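PDB 3DMO: cytidine deaminase from Burkholderia pseudomallei, which probably scavenges cytidine and 2'-deoxycytidine for UMP synthesis, hydrolysing them to uridine and 2'-deoxyuridine with the help of a zinc ion. Local coordinates for residues A81-V86 with P109-V114; V86-G91 with N117-V122. One frame throughout, in Å; residues are numbered along the deposited sequence.

Contact 1. Residues A81-V86 with P109-V114; sequences AAIAVV and PTLEVV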
ATOM      1  N   ALA A  81      13.571  13.878 -15.861  1.00 20.36           N
ATOM      2  CA  ALA A  81      14.734  13.480 -16.650  1.00 20.58           C
ATOM      3  C   ALA A  81      15.417  12.232 -16.088  1.00 20.12           C
ATOM      4  O   ALA A  81      15.779  11.321 -16.836  1.00 20.75           O
ATOM      5  CB  ALA A  81      15.725  14.627 -16.718  1.00 20.69           C
ATOM      6  N   ALA A  82      15.600  12.200 -14.771  1.00 19.55           N
ATOM      7  CA  ALA A  82      16.351  11.127 -14.116  1.00 18.86           C
ATOM      8  C   ALA A  82      16.025  11.045 -12.635  1.00 18.86           C
ATOM      9  O   ALA A  82      15.660  12.054 -12.002  1.00 18.88           O
ATOM     10  CB  ALA A  82      17.865  11.337 -14.295  1.00 18.81           C
ATOM     11  N   ILE A  83      16.189   9.842 -12.085  1.00 18.24           N
ATOM     12  CA  ILE A  83      16.122   9.618 -10.645  1.00 18.24           C
ATOM     13  C   ILE A  83      17.329   8.784 -10.201  1.00 17.98           C
ATOM     14  O   ILE A  83      17.690   7.818 -10.869  1.00 18.56           O
ATOM     15  CB  ILE A  83      14.766   8.957 -10.228  1.00 18.43           C
ATOM     16  CG1 ILE A  83      14.586   8.966  -8.702  1.00 18.61           C
ATOM     17  CG2 ILE A  83      14.600   7.571 -10.848  1.00 19.13           C
ATOM     18  CD1 ILE A  83      13.179   8.546  -8.254  1.00 18.80           C
ATOM     19  N   ALA A  84      17.992   9.209  -9.122  1.00 17.75           N
ATOM     20  CA  ALA A  84      19.052   8.410  -8.481  1.00 16.93           C
ATOM     21  C   ALA A  84      18.515   7.823  -7.185  1.00 17.19           C
ATOM     22  O   ALA A  84      17.776   8.493  -6.470  1.00 17.26           O
ATOM     23  CB  ALA A  84      20.290   9.275  -8.189  1.00 16.94           C
ATOM     24  N   VAL A  85      18.869   6.570  -6.892  1.00 17.35           N
ATOM     25  CA  VAL A  85      18.430   5.893  -5.661  1.00 17.12           C
ATOM     26  C   VAL A  85      19.669   5.279  -4.990  1.00 17.27           C
ATOM     27  O   VAL A  85      20.513   4.678  -5.671  1.00 16.78           O
ATOM     28  CB  VAL A  85      17.376   4.779  -5.953  1.00 17.03           C
ATOM     29  CG1 VAL A  85      16.667   4.326  -4.655  1.00 17.00           C
ATOM     30  CG2 VAL A  85      16.356   5.253  -6.985  1.00 17.76           C
ATOM     31  N   VAL A  86      19.774   5.422  -3.665  1.00 17.46           N
ATOM     32  CA  VAL A  86      20.948   4.928  -2.926  1.00 18.06           C
ATOM     33  C   VAL A  86      20.546   4.282  -1.591  1.00 18.53           C
ATOM     34  O   VAL A  86      19.679   4.788  -0.881  1.00 18.01           O
ATOM     35  CB  VAL A  86      22.020   6.054  -2.717  1.00 18.05           C
ATOM     36  CG1 VAL A  86      21.466   7.237  -1.906  1.00 18.40           C
ATOM     37  CG2 VAL A  86      23.271   5.495  -2.066  1.00 18.63           C
ATOM     38  N   PRO A 109       8.231   4.782 -19.312  1.00 21.83           N
ATOM     39  CA  PRO A 109       9.267   3.751 -19.516  1.00 22.01           C
ATOM     40  C   PRO A 109      10.690   4.269 -19.755  1.00 21.90           C
ATOM     41  O   PRO A 109      11.653   3.614 -19.357  1.00 21.91           O
ATOM     42  CB  PRO A 109       8.760   2.995 -20.747  1.00 22.42           C
ATOM     43  CG  PRO A 109       7.287   3.105 -20.628  1.00 22.03           C
ATOM     44  CD  PRO A 109       7.033   4.500 -20.124  1.00 21.92           C
ATOM     45  N   THR A 110      10.812   5.429 -20.391  1.00 22.12           N
ATOM     46  CA  THR A 110      12.123   5.990 -20.734  1.00 22.53           C
ATOM     47  C   THR A 110      12.829   6.753 -19.610  1.00 22.35           C
ATOM     48  O   THR A 110      13.940   7.238 -19.813  1.00 22.79           O
ATOM     49  CB  THR A 110      12.038   6.899 -21.992  1.00 22.86           C
ATOM     50  OG1 THR A 110      11.011   7.876 -21.797  1.00 24.25           O
ATOM     51  CG2 THR A 110      11.714   6.066 -23.235  1.00 23.80           C
ATOM     52  N   LEU A 111      12.205   6.878 -18.435  1.00 22.02           N
ATOM     53  CA  LEU A 111      12.872   7.566 -17.323  1.00 21.58           C
ATOM     54  C   LEU A 111      14.214   6.899 -17.009  1.00 21.41           C
ATOM     55  O   LEU A 111      14.272   5.688 -16.837  1.00 21.24           O
ATOM     56  CB  LEU A 111      11.998   7.584 -16.061  1.00 21.59           C
ATOM     57  CG  LEU A 111      12.644   8.171 -14.801  1.00 21.67           C
ATOM     58  CD1 LEU A 111      12.726   9.674 -14.876  1.00 22.42           C
ATOM     59  CD2 LEU A 111      11.913   7.732 -13.532  1.00 22.44           C
ATOM     60  N   GLU A 112      15.276   7.701 -16.941  1.00 21.58           N
ATOM     61  CA  GLU A 112      16.608   7.203 -16.600  1.00 22.17           C
ATOM     62  C   GLU A 112      16.684   6.971 -15.097  1.00 21.05           C
ATOM     63  O   GLU A 112      16.325   7.848 -14.314  1.00 20.67           O
ATOM     64  CB  GLU A 112      17.687   8.196 -17.047  1.00 22.40           C
ATOM     65  CG  GLU A 112      19.111   7.754 -16.738  1.00 24.33           C
ATOM     66  CD  GLU A 112      20.157   8.762 -17.196  1.00 25.71           C
ATOM     67  OE1 GLU A 112      20.139   9.911 -16.711  1.00 31.11           O
ATOM     68  OE2 GLU A 112      21.012   8.397 -18.032  1.00 31.22           O
ATOM     69  N   VAL A 113      17.139   5.782 -14.709  1.00 20.01           N
ATOM     70  CA  VAL A 113      17.206   5.392 -13.308  1.00 19.67           C
ATOM     71  C   VAL A 113      18.665   5.055 -12.970  1.00 19.41           C
ATOM     72  O   VAL A 113      19.248   4.142 -13.554  1.00 19.85           O
ATOM     73  CB  VAL A 113      16.269   4.183 -13.022  1.00 19.34           C
ATOM     74  CG1 VAL A 113      16.370   3.758 -11.568  1.00 19.57           C
ATOM     75  CG2 VAL A 113      14.817   4.521 -13.384  1.00 19.51           C
ATOM     76  N   VAL A 114      19.251   5.826 -12.058  1.00 19.25           N
ATOM     77  CA  VAL A 114      20.641   5.658 -11.635  1.00 19.42           C
ATOM     78  C   VAL A 114      20.650   4.995 -10.253  1.00 19.04           C
ATOM     79  O   VAL A 114      20.244   5.612  -9.264  1.00 18.66           O
ATOM     80  CB  VAL A 114      21.390   7.032 -11.552  1.00 19.20           C
ATOM     81  CG1 VAL A 114      22.847   6.836 -11.138  1.00 20.09           C
ATOM     82  CG2 VAL A 114      21.288   7.807 -12.876  1.00 20.26           C
TER

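Contact 2. Residues V86-G91 with N117-V122; sequences VGETHG and NMQGDV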
ATOM      1  N   VAL A  86      19.774   5.422  -3.665  1.00 17.46           N
ATOM      2  CA  VAL A  86      20.948   4.928  -2.926  1.00 18.06           C
ATOM      3  C   VAL A  86      20.546   4.282  -1.591  1.00 18.53           C
ATOM      4  O   VAL A  86      19.679   4.788  -0.881  1.00 18.01           O
ATOM      5  CB  VAL A  86      22.020   6.054  -2.717  1.00 18.05           C
ATOM      6  CG1 VAL A  86      21.466   7.237  -1.906  1.00 18.40           C
ATOM      7  CG2 VAL A  86      23.271   5.495  -2.066  1.00 18.63           C
ATOM      8  N   GLY A  87      21.182   3.159  -1.267  1.00 19.16           N
ATOM      9  CA  GLY A  87      21.059   2.549   0.054  1.00 20.41           C
ATOM     10  C   GLY A  87      22.334   1.807   0.411  1.00 21.35           C
ATOM     11  O   GLY A  87      23.246   1.703  -0.408  1.00 21.25           O
ATOM     12  N   GLU A  88      22.389   1.286   1.636  1.00 22.31           N
ATOM     13  CA  GLU A  88      23.539   0.523   2.119  1.00 23.63           C
ATOM     14  C   GLU A  88      23.397  -0.946   1.687  1.00 23.36           C
ATOM     15  O   GLU A  88      23.075  -1.831   2.491  1.00 23.80           O
ATOM     16  CB  GLU A  88      23.660   0.654   3.644  1.00 24.29           C
ATOM     17  CG  GLU A  88      24.926   0.041   4.241  1.00 28.28           C
ATOM     18  CD  GLU A  88      26.182   0.799   3.853  1.00 33.48           C
ATOM     19  OE1 GLU A  88      26.967   0.272   3.023  1.00 35.28           O
ATOM     20  OE2 GLU A  88      26.382   1.925   4.374  1.00 35.91           O
ATOM     21  N   THR A  89      23.650  -1.193   0.408  1.00 22.69           N
ATOM     22  CA  THR A  89      23.479  -2.517  -0.175  1.00 21.87           C
ATOM     23  C   THR A  89      24.780  -3.000  -0.809  1.00 21.58           C
ATOM     24  O   THR A  89      25.685  -2.203  -1.074  1.00 20.75           O
ATOM     25  CB  THR A  89      22.343  -2.524  -1.236  1.00 22.19           C
ATOM     26  OG1 THR A  89      22.515  -1.415  -2.128  1.00 21.20           O
ATOM     27  CG2 THR A  89      20.974  -2.401  -0.568  1.00 21.92           C
ATOM     28  N   HIS A  90      24.869  -4.305  -1.056  1.00 21.19           N
ATOM     29  CA  HIS A  90      26.068  -4.887  -1.670  1.00 21.09           C
ATOM     30  C   HIS A  90      26.315  -4.372  -3.091  1.00 21.31           C
ATOM     31  O   HIS A  90      27.402  -3.873  -3.402  1.00 21.71           O
ATOM     32  CB  HIS A  90      26.025  -6.422  -1.668  1.00 20.62           C
ATOM     33  CG  HIS A  90      27.193  -7.042  -2.366  1.00 20.45           C
ATOM     34  ND1 HIS A  90      28.495  -6.688  -2.078  1.00 20.38           N
ATOM     35  CD2 HIS A  90      27.263  -7.964  -3.353  1.00 20.89           C
ATOM     36  CE1 HIS A  90      29.317  -7.372  -2.854  1.00 20.50           C
ATOM     37  NE2 HIS A  90      28.595  -8.156  -3.634  1.00 21.51           N
ATOM     38  N   GLY A  91      25.314  -4.537  -3.953  1.00 21.07           N
ATOM     39  CA  GLY A  91      25.327  -3.933  -5.286  1.00 20.63           C
ATOM     40  C   GLY A  91      24.540  -2.631  -5.298  1.00 20.21           C
ATOM     41  O   GLY A  91      24.122  -2.141  -4.238  1.00 20.29           O
ATOM     42  N   ASN A 117      25.024   2.485  -4.348  1.00 21.18           N
ATOM     43  CA  ASN A 117      25.087   2.153  -2.930  1.00 21.08           C
ATOM     44  C   ASN A 117      26.035   3.126  -2.259  1.00 21.79           C
ATOM     45  O   ASN A 117      26.311   4.190  -2.816  1.00 22.55           O
ATOM     46  CB  ASN A 117      25.504   0.693  -2.714  1.00 20.98           C
ATOM     47  CG  ASN A 117      26.856   0.373  -3.327  1.00 20.87           C
ATOM     48  OD1 ASN A 117      27.568   1.265  -3.781  1.00 22.07           O
ATOM     49  ND2 ASN A 117      27.210  -0.906  -3.354  1.00 20.70           N
ATOM     50  N   MET A 118      26.528   2.772  -1.077  1.00 22.35           N
ATOM     51  CA  MET A 118      27.419   3.651  -0.329  1.00 23.05           C
ATOM     52  C   MET A 118      28.890   3.300  -0.561  1.00 23.84           C
ATOM     53  O   MET A 118      29.764   3.788   0.159  1.00 24.17           O
ATOM     54  CB  MET A 118      27.090   3.602   1.165  1.00 23.28           C
ATOM     55  CG  MET A 118      25.677   4.063   1.520  1.00 23.52           C
ATOM     56  SD  MET A 118      25.301   5.741   0.976  1.00 25.30           S
ATOM     57  CE  MET A 118      26.277   6.741   2.098  1.00 22.91           C
ATOM     58  N   GLN A 119      29.156   2.474  -1.571  1.00 23.85           N
ATOM     59  CA  GLN A 119      30.509   1.980  -1.849  1.00 24.52           C
ATOM     60  C   GLN A 119      30.960   2.207  -3.294  1.00 24.23           C
ATOM     61  O   GLN A 119      31.867   1.527  -3.775  1.00 24.64           O
ATOM     62  CB  GLN A 119      30.599   0.484  -1.525  1.00 24.43           C
ATOM     63  CG  GLN A 119      30.237   0.118  -0.101  1.00 26.08           C
ATOM     64  CD  GLN A 119      30.239  -1.376   0.096  1.00 28.05           C
ATOM     65  OE1 GLN A 119      31.287  -1.979   0.342  1.00 28.10           O
ATOM     66  NE2 GLN A 119      29.062  -1.993  -0.034  1.00 27.58           N
ATOM     67  N   GLY A 120      30.307   3.135  -3.995  1.00 24.07           N
ATOM     68  CA  GLY A 120      30.683   3.483  -5.370  1.00 23.25           C
ATOM     69  C   GLY A 120      30.210   2.579  -6.498  1.00 22.80           C
ATOM     70  O   GLY A 120      30.615   2.762  -7.648  1.00 22.99           O
ATOM     71  N   ASP A 121      29.362   1.601  -6.199  1.00 22.69           N
ATOM     72  CA  ASP A 121      28.817   0.733  -7.246  1.00 22.25           C
ATOM     73  C   ASP A 121      27.595   1.373  -7.900  1.00 22.13           C
ATOM     74  O   ASP A 121      26.648   1.758  -7.208  1.00 21.46           O
ATOM     75  CB  ASP A 121      28.468  -0.645  -6.688  1.00 22.51           C
ATOM     76  CG  ASP A 121      29.652  -1.295  -5.992  1.00 23.08           C
ATOM     77  OD1 ASP A 121      30.681  -1.555  -6.667  1.00 22.88           O
ATOM     78  OD2 ASP A 121      29.556  -1.528  -4.769  1.00 23.57           O
ATOM     79  N   VAL A 122      27.635   1.489  -9.226  1.00 21.87           N
ATOM     80  CA  VAL A 122      26.601   2.200  -9.986  1.00 22.37           C
ATOM     81  C   VAL A 122      26.109   1.348 -11.142  1.00 22.49           C
ATOM     82  O   VAL A 122      26.900   0.703 -11.822  1.00 22.18           O
ATOM     83  CB  VAL A 122      27.126   3.551 -10.546  1.00 22.45           C
ATOM     84  CG1 VAL A 122      26.045   4.262 -11.386  1.00 23.22           C
ATOM     85  CG2 VAL A 122      27.585   4.453  -9.431  1.00 23.06           C
TER
HETATM   86  O   HOH W   1      26.718   0.156   0.316  1.00 21.21           O

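Contact 1. Residues A81-V86 with P109-V114
The carbonyl oxygen of I83 is held by one hydrogen bond and one weaker CA-H...O contact: V114 N approaches I83 O almost straight at 2.8 Å (177° at the hydrogen), and V113 CA lies 3.5 Å from the same oxygen. This is the centre of the parallel strand pair of a beta-alpha-beta unit in the cytidine deaminase fold. On either side of it, I83 N donates to E112 O at 3.0 Å and V85 N to V114 O at 2.9 Å, so A82, I83 and A84 pair with E112, V113 and V114. V114 O also meets A84 CA, at 3.1 Å.

A82, A84, E112 and V114 point to the face covered by helix 11-22, where A84 CB lies 4.2 Å from V114 CB. I83 and V113 occupy the other face. There I83 carries CG1 anti to its backbone N (chi1 -169°), which leaves CG2 to touch V113 CG2 and, crossing obliquely, L111 CD2 at 3.8 Å. Two residues beyond I83, on the same side of the sheet, V85 packs near E63, the predicted proton donor, so this end of the pair backs onto the active site. At the other end, A81 and A82 both face V39 in a classic beta bulge. The extended side chain of E112 sets OE1 3.6 Å from A82 CB, while H6 NE2 hydrogen-bonds this oxygen.

Contact 2. Residues V86-G91 with N117-V122
The carboxamide of N117 is the central flat group here, bonded from both faces and along its ND2 edge. Q119 N lies on one side of its plane and D121 N on the other, and both donate to OD1; the first, 3.0 Å from N117 OD1, closes an Asx turn. At the edge, N117 ND2 reaches D121 OD2 at 2.8 Å, nearly within the amide plane and on the anti lone pair of the carboxylate. The same nitrogen donates across the contact to T89 O at 3.0 Å, a bent bond (141° at the hydrogen) with T89 O tilted out of the amide plane. Together the four bonds fix the amide's rotation; three lie within 117-122, and that to T89 O ties the two loops together.

T89 OG1 in turn bonds G91 O at 2.7 Å. A water donates to E88 OE1 and T89 O and accepts from M118 N and Q119 NE2. The bent E88 chain crosses M118 at about a right angle, with E88 OE2 3.6 Å from M118 CG. V86 CG2 touches M118 SD at 3.7 Å, and both residues pack against helix 11-22, on A18 and R22 respectively, while T116 of strand 112-116 adjoins V86.

Overall arrangement
From the N terminus, helix 11-22, strands 34-40 and 45-49 and helix 62-72 come first, and strand 80-87 then begins contact 1. The chain runs on through 86-91, passes C96 of the zinc site, follows helix 97-107, whose first turn carries C99 of the same site, and returns in 109-114, closing the beta-alpha-beta loop of contact 1. Only afterwards does 117-122, the turn between strands 112-116 and 122-126, close the longer way back to 86-91. The two closures therefore cross, since the segments alternate, and they share V86. Contact 1 joins neighbouring strands within the sheet, and contact 2 joins the loops where those strands end. V114 CG1 and V122 CG1, 4.1 Å apart, link the two.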